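Local atomic coordinates of Tas1 (Pseudomonas aeruginosa, PDB entry 6OX6), a protein that pyrophosphorylates adenosine nucleotides to make (p)ppApp as a type VI-secreted toxin, draining ADP and ATP from competitor cells. Residues V266-A271 with G276-A281; A272-R277 with A323-N328. All blocks are in the same frame, centred on the assembly; numbering follows the deposited sequence.

Contact 1. Residues V266-A271 with G276-A281; sequences VADGLA and GRVAKA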
loop_
_atom_site.group_PDB
_atom_site.type_symbol
_atom_site.label_atom_id
_atom_site.label_comp_id
_atom_site.label_asym_id
_atom_site.label_seq_id
_atom_site.Cartn_x
_atom_site.Cartn_y
_atom_site.Cartn_z
ATOM N N VAL A 266 -2.223 3.664 19.933
ATOM C CA VAL A 266 -0.782 3.762 19.705
ATOM C C VAL A 266 -0.466 4.882 18.713
ATOM O O VAL A 266 0.531 5.600 18.862
ATOM C CB VAL A 266 -0.213 2.403 19.252
ATOM C CG1 VAL A 266 -1.060 1.821 18.164
ATOM C CG2 VAL A 266 1.219 2.548 18.742
ATOM N N ALA A 267 -1.306 5.056 17.691
ATOM C CA ALA A 267 -1.079 6.153 16.759
ATOM C C ALA A 267 -1.049 7.499 17.483
ATOM O O ALA A 267 -0.119 8.298 17.288
ATOM C CB ALA A 267 -2.147 6.143 15.659
ATOM N N ASP A 268 -2.040 7.775 18.339
ATOM C CA ASP A 268 -2.051 9.117 18.923
ATOM C C ASP A 268 -0.965 9.289 19.974
ATOM O O ASP A 268 -0.427 10.396 20.116
ATOM C CB ASP A 268 -3.410 9.491 19.488
ATOM C CG ASP A 268 -3.708 10.976 19.278
ATOM O OD1 ASP A 268 -4.590 11.521 19.975
ATOM O OD2 ASP A 268 -3.038 11.606 18.412
ATOM N N GLY A 269 -0.589 8.214 20.666
ATOM C CA GLY A 269 0.627 8.234 21.452
ATOM C C GLY A 269 1.799 8.727 20.631
ATOM O O GLY A 269 2.368 9.788 20.913
ATOM N N LEU A 270 2.151 7.981 19.582
ATOM C CA LEU A 270 3.321 8.350 18.797
ATOM C C LEU A 270 3.145 9.692 18.109
ATOM O O LEU A 270 4.127 10.430 17.941
ATOM C CB LEU A 270 3.628 7.282 17.764
ATOM C CG LEU A 270 3.850 5.912 18.369
ATOM C CD1 LEU A 270 3.487 4.848 17.359
ATOM C CD2 LEU A 270 5.294 5.830 18.756
ATOM N N ALA A 271 1.924 10.026 17.679
ATOM C CA ALA A 271 1.741 11.313 17.012
ATOM C C ALA A 271 1.981 12.460 17.982
ATOM O O ALA A 271 2.754 13.382 17.697
ATOM C CB ALA A 271 0.347 11.417 16.402
ATOM N N GLY A 276 2.913 15.720 15.998
ATOM C CA GLY A 276 2.118 15.488 14.814
ATOM C C GLY A 276 0.649 15.237 15.056
ATOM O O GLY A 276 0.116 15.539 16.127
ATOM N N ARG A 277 -0.032 14.737 14.034
ATOM C CA ARG A 277 -1.458 14.478 14.141
ATOM C C ARG A 277 -1.812 13.095 13.628
ATOM O O ARG A 277 -1.049 12.478 12.885
ATOM C CB ARG A 277 -2.252 15.540 13.376
ATOM C CG ARG A 277 -3.678 15.129 13.044
ATOM C CD ARG A 277 -4.177 15.833 11.793
ATOM N NE ARG A 277 -4.735 17.148 12.091
ATOM C CZ ARG A 277 -5.872 17.611 11.583
ATOM N NH1 ARG A 277 -6.305 18.822 11.910
ATOM N NH2 ARG A 277 -6.580 16.863 10.747
ATOM N N VAL A 278 -2.967 12.593 14.052
ATOM C CA VAL A 278 -3.413 11.267 13.644
ATOM C C VAL A 278 -4.727 11.562 12.934
ATOM O O VAL A 278 -5.620 12.198 13.495
ATOM C CB VAL A 278 -3.437 10.289 14.834
ATOM C CG1 VAL A 278 -4.122 8.991 14.440
ATOM C CG2 VAL A 278 -2.023 10.025 15.331
ATOM N N ALA A 279 -4.838 11.095 11.696
ATOM C CA ALA A 279 -6.095 11.096 10.964
ATOM C C ALA A 279 -6.695 9.713 11.168
ATOM O O ALA A 279 -6.259 8.734 10.553
ATOM C CB ALA A 279 -5.892 11.433 9.486
ATOM N N LYS A 280 -7.664 9.629 12.076
ATOM C CA LYS A 280 -8.389 8.393 12.305
ATOM C C LYS A 280 -9.479 8.245 11.256
ATOM O O LYS A 280 -9.956 9.226 10.692
ATOM C CB LYS A 280 -9.002 8.377 13.706
ATOM C CG LYS A 280 -8.014 8.540 14.856
ATOM C CD LYS A 280 -8.770 8.441 16.188
ATOM C CE LYS A 280 -7.872 8.632 17.403
ATOM N NZ LYS A 280 -6.946 9.777 17.197
ATOM N N ALA A 281 -9.876 7.011 11.001
ATOM C CA ALA A 281 -10.853 6.703 9.971
ATOM C C ALA A 281 -11.796 5.643 10.514
ATOM O O ALA A 281 -11.429 4.896 11.422
ATOM C CB ALA A 281 -10.169 6.190 8.694
HETATM O O HOH W 1 -3.860 14.323 16.734
#
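Val-278 meets Ala-267 with the branch that its first torsion (chi1 170°) places anti to the backbone N: CG1 of Val-278 reaches the methyl CB of Ala-267 at 3.7 Å, while CG2, beside the backbone N, points at the helix near Ala-271, where the model is too tight for the spacing to mean anything. Lys-280 runs extended until a bend at chi4 (44°) swings its ammonium toward Asp-268, crossing the aspartate at about a right angle. NZ of Lys-280 stops 4.0 Å short of OD1 of Asp-268, an electrostatic attraction rather than a salt bridge. The other carboxylate oxygen, OD2 of Asp-268, accepts a bond from a water at 3.3 Å; that water is weakly held by the backbone N of Val-278. At the turn end, Gly-276 N donates to Ala-271 O at 2.9 Å, closing the turn. Residues 266-271 and strand 277-280 thus run nearly antiparallel (158°). The strand lies at the sheet edge and pairs with strand 308-313, and Ile-312 of that strand also touches Ala-267 and Val-278. The chemistry grades from an apolar seam against the sheet to a hydrated, charged margin. There the lysine, which also touches Asp-264, probably steadies negative charge on Asp-268 through space rather than by direct pairing, its own charge perhaps divided between the two acids.

Contact 2. Residues A272-R277 with A323-N328; sequences AKHGGR and AAELAN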
loop_
_atom_site.group_PDB
_atom_site.type_symbol
_atom_site.label_atom_id
_atom_site.label_comp_id
_atom_site.label_asym_id
_atom_site.label_seq_id
_atom_site.Cartn_x
_atom_site.Cartn_y
_atom_site.Cartn_z
ATOM N N ALA A 272 1.344 12.403 19.154
ATOM C CA ALA A 272 1.529 13.451 20.150
ATOM C C ALA A 272 2.941 13.476 20.733
ATOM O O ALA A 272 3.313 14.480 21.341
ATOM C CB ALA A 272 0.489 13.289 21.250
ATOM N N LYS A 273 3.735 12.421 20.531
ATOM C CA LYS A 273 5.128 12.400 20.977
ATOM C C LYS A 273 6.021 13.316 20.143
ATOM O O LYS A 273 6.909 13.987 20.688
ATOM C CB LYS A 273 5.663 10.968 20.912
ATOM C CG LYS A 273 5.829 10.275 22.248
ATOM C CD LYS A 273 6.992 9.292 22.211
ATOM C CE LYS A 273 8.333 10.032 22.116
ATOM N NZ LYS A 273 9.531 9.147 21.983
ATOM N N HIS A 274 5.833 13.340 18.817
ATOM C CA HIS A 274 6.750 14.032 17.919
ATOM C C HIS A 274 6.131 15.258 17.277
ATOM O O HIS A 274 6.644 15.743 16.258
ATOM C CB HIS A 274 7.244 13.094 16.825
ATOM C CG HIS A 274 7.757 11.800 17.343
ATOM N ND1 HIS A 274 9.101 11.549 17.503
ATOM C CD2 HIS A 274 7.109 10.682 17.751
ATOM C CE1 HIS A 274 9.259 10.322 17.967
ATOM N NE2 HIS A 274 8.067 9.776 18.128
ATOM N N GLY A 275 5.033 15.753 17.835
ATOM C CA GLY A 275 4.462 16.997 17.371
ATOM C C GLY A 275 3.572 16.862 16.162
ATOM O O GLY A 275 3.471 17.803 15.372
ATOM N N GLY A 276 2.913 15.720 15.998
ATOM C CA GLY A 276 2.118 15.488 14.814
ATOM C C GLY A 276 0.649 15.237 15.056
ATOM O O GLY A 276 0.116 15.539 16.127
ATOM N N ARG A 277 -0.032 14.737 14.034
ATOM C CA ARG A 277 -1.458 14.478 14.141
ATOM C C ARG A 277 -1.812 13.095 13.628
ATOM O O ARG A 277 -1.049 12.478 12.885
ATOM C CB ARG A 277 -2.252 15.540 13.376
ATOM C CG ARG A 277 -3.678 15.129 13.044
ATOM C CD ARG A 277 -4.177 15.833 11.793
ATOM N NE ARG A 277 -4.735 17.148 12.091
ATOM C CZ ARG A 277 -5.872 17.611 11.583
ATOM N NH1 ARG A 277 -6.305 18.822 11.910
ATOM N NH2 ARG A 277 -6.580 16.863 10.747
ATOM N N ALA A 323 8.602 5.543 12.186
ATOM C CA ALA A 323 8.753 4.216 11.591
ATOM C C ALA A 323 9.431 3.241 12.552
ATOM O O ALA A 323 8.963 2.110 12.751
ATOM C CB ALA A 323 9.553 4.316 10.293
ATOM N N ALA A 324 10.556 3.663 13.135
ATOM C CA ALA A 324 11.288 2.818 14.083
ATOM C C ALA A 324 10.432 2.479 15.298
ATOM O O ALA A 324 10.534 1.381 15.860
ATOM C CB ALA A 324 12.564 3.526 14.526
ATOM N N GLU A 325 9.573 3.418 15.682
ATOM C CA GLU A 325 8.686 3.233 16.823
ATOM C C GLU A 325 7.688 2.105 16.575
ATOM O O GLU A 325 7.469 1.262 17.446
ATOM C CB GLU A 325 7.942 4.532 17.138
ATOM C CG GLU A 325 8.351 5.177 18.452
ATOM C CD GLU A 325 9.323 6.326 18.260
ATOM O OE1 GLU A 325 8.862 7.471 18.076
ATOM O OE2 GLU A 325 10.547 6.081 18.294
ATOM N N LEU A 326 7.086 2.089 15.389
ATOM C CA LEU A 326 6.117 1.055 15.057
ATOM C C LEU A 326 6.805 -0.301 14.949
ATOM O O LEU A 326 6.229 -1.341 15.306
ATOM C CB LEU A 326 5.403 1.423 13.739
ATOM C CG LEU A 326 4.595 2.738 13.715
ATOM C CD1 LEU A 326 4.264 3.182 12.286
ATOM C CD2 LEU A 326 3.316 2.570 14.473
ATOM N N ALA A 327 8.031 -0.305 14.423
ATOM C CA ALA A 327 8.806 -1.532 14.337
ATOM C C ALA A 327 9.050 -2.096 15.726
ATOM O O ALA A 327 8.840 -3.289 15.968
ATOM C CB ALA A 327 10.129 -1.271 13.617
ATOM N N ASN A 328 9.448 -1.233 16.668
ATOM C CA ASN A 328 9.709 -1.698 18.025
ATOM C C ASN A 328 8.468 -2.270 18.697
ATOM O O ASN A 328 8.592 -2.997 19.684
ATOM C CB ASN A 328 10.297 -0.564 18.857
ATOM C CG ASN A 328 11.718 -0.281 18.475
ATOM O OD1 ASN A 328 12.448 -1.194 18.088
ATOM N ND2 ASN A 328 12.106 0.982 18.513
#
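The imidazole of His-274 meets the carboxylate of Glu-325 edge on: OE1 sits near the ring plane, off NE2 and displaced toward CE1, and within these two segments nothing is stacked on either face. Ring and carboxylate planes are only 12° apart, so the two flat groups are nearly coplanar, and the side chains reach toward each other across the gap between the end of helix 256-273 and the side of helix 319-328. NE2 of His-274 is modelled as donating to OE1 of Glu-325 at a very short 2.4 Å. The oxygen also crowds the ring carbon CE1, which makes its position uncertain and the details of the bond doubtful. A first torsion of -50° sets the ring beside the backbone N of His-274, the first residue to leave helical geometry after helix 256-273, and carries it toward helix 319-328. From that helix Glu-325 reaches back with a chain bent at chi2 (100°). Lys-273, the preceding residue, brings NZ to 4.3 Å from OE1 of Glu-325, near enough for attraction but too far for a salt bridge. Thr-321 and Val-322, a turn earlier on helix 319-328, also touch the histidine, while Leu-270 packs against Glu-325 and Leu-326 on the inner side. The contact is therefore a small polar clasp at the surface, above the apolar packing of the two helices. With Lys-273 nearby, the carboxylate would be expected to stay negative. It would tend to favour a protonated imidazole, whereas the ammonium, 4.2 Å from NZ of Lys-273 to NE2 of His-274, would tend to oppose it, so the geometry does not settle the ring's charge.

In the fold
Coming from the N terminus, the chain runs up helix 256-273, turns through residues 274-276 and returns as strand 277-280; contact 1 closes this short helix-turn-strand connection. The turn itself belongs to contact 2, whose first segment shares Gly-276 and Arg-277 with the strand segment of contact 1. From there the chain passes through helix 286-296 and strand 308-313 before helix 319-328 closes the longer loop. The two loops cross, since contact 2 starts at 272, within the span 266-281, and ends at 328, beyond it. With centres 8 Å apart, the contacts join at Leu-270, which packs on Glu-325 and Leu-326. Together they fasten helix 256-273 both to the sheet edge and to its neighbouring helix.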